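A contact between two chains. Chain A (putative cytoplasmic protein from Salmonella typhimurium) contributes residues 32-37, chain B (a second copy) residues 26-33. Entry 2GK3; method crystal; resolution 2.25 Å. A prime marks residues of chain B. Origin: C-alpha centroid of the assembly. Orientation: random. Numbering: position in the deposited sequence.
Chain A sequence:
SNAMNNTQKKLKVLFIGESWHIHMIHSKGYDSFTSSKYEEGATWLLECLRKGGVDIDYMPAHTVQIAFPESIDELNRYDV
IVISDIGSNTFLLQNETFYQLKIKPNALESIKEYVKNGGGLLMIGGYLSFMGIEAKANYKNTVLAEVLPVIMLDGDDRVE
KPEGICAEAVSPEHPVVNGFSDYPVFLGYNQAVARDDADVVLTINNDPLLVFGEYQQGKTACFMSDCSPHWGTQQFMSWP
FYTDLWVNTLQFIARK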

ATOM      1  N   SER A  32      -7.581  -0.679  -9.169  1.00 34.33           N
ATOM      2  CA  SER A  32      -6.402  -1.536  -9.092  1.00 35.35           C
ATOM      3  C   SER A  32      -6.758  -2.911  -8.574  1.00 34.73           C
ATOM      4  O   SER A  32      -7.773  -3.098  -7.908  1.00 34.97           O
ATOM      5  CB  SER A  32      -5.246  -0.899  -8.286  1.00 35.39           C
ATOM      6  OG  SER A  32      -5.710  -0.139  -7.189  1.00 39.23           O
ATOM      7  N   PHE A  33      -5.947  -3.882  -8.957  1.00 34.45           N
ATOM      8  CA  PHE A  33      -6.011  -5.207  -8.379  1.00 34.41           C
ATOM      9  C   PHE A  33      -4.592  -5.536  -7.919  1.00 35.03           C
ATOM     10  O   PHE A  33      -3.626  -4.883  -8.344  1.00 34.77           O
ATOM     11  CB  PHE A  33      -6.572  -6.241  -9.380  1.00 33.29           C
ATOM     12  CG  PHE A  33      -5.582  -6.691 -10.400  1.00 32.11           C
ATOM     13  CD1 PHE A  33      -4.814  -7.828 -10.179  1.00 28.14           C
ATOM     14  CD2 PHE A  33      -5.412  -5.977 -11.581  1.00 29.30           C
ATOM     15  CE1 PHE A  33      -3.881  -8.233 -11.096  1.00 29.46           C
ATOM     16  CE2 PHE A  33      -4.480  -6.392 -12.520  1.00 28.71           C
ATOM     17  CZ  PHE A  33      -3.709  -7.514 -12.275  1.00 29.12           C
ATOM     18  N   THR A  34      -4.468  -6.522  -7.032  1.00 35.84           N
ATOM     19  CA  THR A  34      -3.156  -6.863  -6.502  1.00 36.38           C
ATOM     20  C   THR A  34      -2.724  -8.272  -6.787  1.00 36.02           C
ATOM     21  O   THR A  34      -3.523  -9.149  -7.043  1.00 36.63           O
ATOM     22  CB  THR A  34      -3.005  -6.590  -4.991  1.00 36.75           C
ATOM     23  OG1 THR A  34      -3.290  -7.786  -4.243  1.00 38.24           O
ATOM     24  CG2 THR A  34      -3.894  -5.429  -4.544  1.00 36.30           C
ATOM     25  N   SER A  35      -1.416  -8.440  -6.717  1.00 36.38           N
ATOM     26  CA  SER A  35      -0.692  -9.622  -7.089  1.00 36.14           C
ATOM     27  C   SER A  35       0.356  -9.704  -5.995  1.00 36.16           C
ATOM     28  O   SER A  35       0.895  -8.660  -5.599  1.00 35.99           O
ATOM     29  CB  SER A  35       0.013  -9.338  -8.407  1.00 36.31           C
ATOM     30  OG  SER A  35       0.205 -10.525  -9.109  1.00 38.10           O
ATOM     31  N   SER A  36       0.654 -10.909  -5.512  1.00 36.03           N
ATOM     32  CA  SER A  36       1.687 -11.082  -4.489  1.00 36.16           C
ATOM     33  C   SER A  36       2.538 -12.323  -4.728  1.00 36.94           C
ATOM     34  O   SER A  36       2.027 -13.352  -5.134  1.00 37.34           O
ATOM     35  CB  SER A  36       1.079 -11.118  -3.079  1.00 35.45           C
ATOM     36  OG  SER A  36       0.519  -9.873  -2.722  1.00 33.51           O
ATOM     37  N   LYS A  37       3.837 -12.236  -4.461  1.00 37.88           N
ATOM     38  CA  LYS A  37       4.723 -13.405  -4.619  1.00 39.04           C
ATOM     39  C   LYS A  37       5.914 -13.322  -3.668  1.00 39.36           C
ATOM     40  O   LYS A  37       6.448 -12.246  -3.408  1.00 39.57           O
ATOM     41  CB  LYS A  37       5.217 -13.550  -6.072  1.00 38.69           C
ATOM     42  CG  LYS A  37       6.229 -12.474  -6.460  1.00 39.26           C
ATOM     43  CD  LYS A  37       6.237 -12.106  -7.907  1.00 39.07           C
ATOM     44  CE  LYS A  37       7.219 -12.922  -8.674  1.00 40.28           C
ATOM     45  NZ  LYS A  37       7.643 -12.186  -9.914  1.00 41.63           N
TER
ATOM     46  N   HIS B  26      -2.505  -8.197   4.237  1.00 33.47           N
ATOM     47  CA  HIS B  26      -2.278  -9.585   4.581  1.00 32.50           C
ATOM     48  C   HIS B  26      -2.249 -10.373   3.285  1.00 32.28           C
ATOM     49  O   HIS B  26      -3.305 -10.688   2.746  1.00 32.51           O
ATOM     50  CB  HIS B  26      -3.412 -10.149   5.447  1.00 31.82           C
ATOM     51  CG  HIS B  26      -3.823  -9.297   6.614  1.00 31.52           C
ATOM     52  ND1 HIS B  26      -3.598  -9.674   7.925  1.00 31.79           N
ATOM     53  CD2 HIS B  26      -4.545  -8.152   6.676  1.00 30.23           C
ATOM     54  CE1 HIS B  26      -4.124  -8.779   8.741  1.00 29.90           C
ATOM     55  NE2 HIS B  26      -4.701  -7.842   8.008  1.00 32.04           N
ATOM     56  N   SER B  27      -1.063 -10.718   2.796  1.00 32.35           N
ATOM     57  CA  SER B  27      -0.948 -11.537   1.582  1.00 32.52           C
ATOM     58  C   SER B  27      -0.853 -13.026   1.899  1.00 33.43           C
ATOM     59  O   SER B  27       0.136 -13.489   2.506  1.00 33.45           O
ATOM     60  CB  SER B  27       0.251 -11.119   0.712  1.00 32.25           C
ATOM     61  OG  SER B  27       0.261  -9.726   0.500  1.00 30.84           O
ATOM     62  N   LYS B  28      -1.896 -13.753   1.481  1.00 33.76           N
ATOM     63  CA  LYS B  28      -1.961 -15.198   1.535  1.00 33.64           C
ATOM     64  C   LYS B  28      -1.772 -15.684   0.107  1.00 33.94           C
ATOM     65  O   LYS B  28      -2.727 -15.753  -0.647  1.00 35.26           O
ATOM     66  CB  LYS B  28      -3.309 -15.672   2.110  1.00 33.90           C
ATOM     67  CG  LYS B  28      -3.779 -14.968   3.422  1.00 33.62           C
ATOM     68  CD  LYS B  28      -4.395 -15.959   4.401  1.00 36.79           C
ATOM     69  CE  LYS B  28      -5.424 -15.357   5.376  1.00 38.25           C
ATOM     70  NZ  LYS B  28      -4.836 -14.465   6.405  1.00 42.00           N
ATOM     71  N   GLY B  29      -0.534 -16.004  -0.273  1.00 33.64           N
ATOM     72  CA  GLY B  29      -0.208 -16.388  -1.657  1.00 32.57           C
ATOM     73  C   GLY B  29      -0.437 -15.283  -2.688  1.00 32.19           C
ATOM     74  O   GLY B  29       0.021 -14.156  -2.510  1.00 31.68           O
ATOM     75  N   TYR B  30      -1.150 -15.615  -3.771  1.00 32.25           N
ATOM     76  CA  TYR B  30      -1.500 -14.648  -4.820  1.00 31.56           C
ATOM     77  C   TYR B  30      -2.306 -13.485  -4.270  1.00 31.27           C
ATOM     78  O   TYR B  30      -2.064 -12.331  -4.626  1.00 31.08           O
ATOM     79  CB  TYR B  30      -2.262 -15.333  -5.964  1.00 31.79           C
ATOM     80  CG  TYR B  30      -2.642 -14.394  -7.092  1.00 32.48           C
ATOM     81  CD1 TYR B  30      -1.844 -14.271  -8.232  1.00 33.41           C
ATOM     82  CD2 TYR B  30      -3.792 -13.608  -7.013  1.00 33.72           C
ATOM     83  CE1 TYR B  30      -2.196 -13.377  -9.277  1.00 32.83           C
ATOM     84  CE2 TYR B  30      -4.142 -12.725  -8.031  1.00 32.99           C
ATOM     85  CZ  TYR B  30      -3.341 -12.622  -9.157  1.00 33.08           C
ATOM     86  OH  TYR B  30      -3.717 -11.767 -10.158  1.00 34.34           O
ATOM     87  N   ASP B  31      -3.246 -13.806  -3.382  1.00 31.59           N
ATOM     88  CA  ASP B  31      -4.240 -12.863  -2.863  1.00 31.38           C
ATOM     89  C   ASP B  31      -3.808 -12.107  -1.634  1.00 31.24           C
ATOM     90  O   ASP B  31      -2.968 -12.565  -0.874  1.00 31.00           O
ATOM     91  CB  ASP B  31      -5.517 -13.617  -2.490  1.00 31.51           C
ATOM     92  CG  ASP B  31      -6.056 -14.427  -3.632  1.00 31.49           C
ATOM     93  OD1 ASP B  31      -5.988 -15.662  -3.542  1.00 32.66           O
ATOM     94  OD2 ASP B  31      -6.525 -13.836  -4.629  1.00 30.04           O
ATOM     95  N   SER B  32      -4.432 -10.958  -1.430  1.00 31.26           N
ATOM     96  CA  SER B  32      -4.272 -10.231  -0.205  1.00 32.01           C
ATOM     97  C   SER B  32      -5.605  -9.623   0.235  1.00 31.63           C
ATOM     98  O   SER B  32      -6.434  -9.227  -0.592  1.00 31.49           O
ATOM     99  CB  SER B  32      -3.164  -9.162  -0.346  1.00 32.69           C
ATOM    100  OG  SER B  32      -3.718  -7.879  -0.636  1.00 35.61           O
ATOM    101  N   PHE B  33      -5.819  -9.578   1.543  1.00 31.10           N
ATOM    102  CA  PHE B  33      -6.913  -8.809   2.105  1.00 30.94           C
ATOM    103  C   PHE B  33      -6.352  -7.785   3.088  1.00 31.39           C
ATOM    104  O   PHE B  33      -5.241  -7.939   3.616  1.00 31.34           O
ATOM    105  CB  PHE B  33      -7.976  -9.713   2.748  1.00 30.69           C
ATOM    106  CG  PHE B  33      -7.670 -10.112   4.170  1.00 30.10           C
ATOM    107  CD1 PHE B  33      -8.110  -9.334   5.231  1.00 28.45           C
ATOM    108  CD2 PHE B  33      -6.939 -11.272   4.441  1.00 29.05           C
ATOM    109  CE1 PHE B  33      -7.827  -9.704   6.555  1.00 29.77           C
ATOM    110  CE2 PHE B  33      -6.666 -11.657   5.753  1.00 27.90           C
ATOM    111  CZ  PHE B  33      -7.094 -10.863   6.812  1.00 28.86           C
TER
HETATM  112  O   HOH W   1      -2.189  -9.989  -3.751  1.00 26.85           O
HETATM  113  O   HOH W   2      -5.687  -9.642  -3.765  1.00 37.27           O

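The tip of a β-hairpin in chain B rests on an extended strand of chain A, residues 32-37, and the two stretches together bury 318 Å². The hairpin pairs His26′ with Phe33′ through two backbone hydrogen bonds (His26′ N to Phe33′ O, 2.8 Å; Phe33′ N to His26′ O, 3.0 Å) and reverses through a type II′ turn from Lys28′ to Asp31′. Gly29′ takes the positive phi (64°) that this turn requires and that glycine adopts readily. The backbones come closest at Ser36 and Tyr30′, whose CA atoms lie 4.8 Å apart.

Tyr30′ covers the most surface. Its CA-to-CB bond points away from chain A, yet with chi1 at t the ring lies alongside the strand: Tyr30′ CE2 is 3.8 Å from Thr34 O and Tyr30′ CE1 is 3.7 Å from Ser35 OG, both approached obliquely. At the far end, Tyr30′ OH lies 3.7 Å from Phe33 CE1, a van der Waals contact; the buried hydroxyl has no hydrogen-bonding partner in the model.

Ser36 points toward the hairpin and is nearly as well covered. Ser36 OG hydrogen-bonds to Ser27′ OG at 3.2 Å; as each hydroxyl can give or accept, either may be the donor. Ser36 CB packs 3.3 Å from Gly29′ O, a carbonyl of the turn.

Thr34 meets the hairpin directly and also through water. Thr34 OG1 is 3.6 Å from Ser32′ OG, and two waters help to join the chains here. Water 1 donates to Tyr30′ O (2.5 Å) and also hydrogen-bonds to Thr34 OG1 (2.5 Å) and Ser36 OG (2.9 Å), tying two side chains of the strand to one carbonyl of the turn. Water 2 accepts from Ser32′ N (3.0 Å) and bonds to Thr34 OG1 (3.1 Å), linking that hydroxyl to the hairpin backbone.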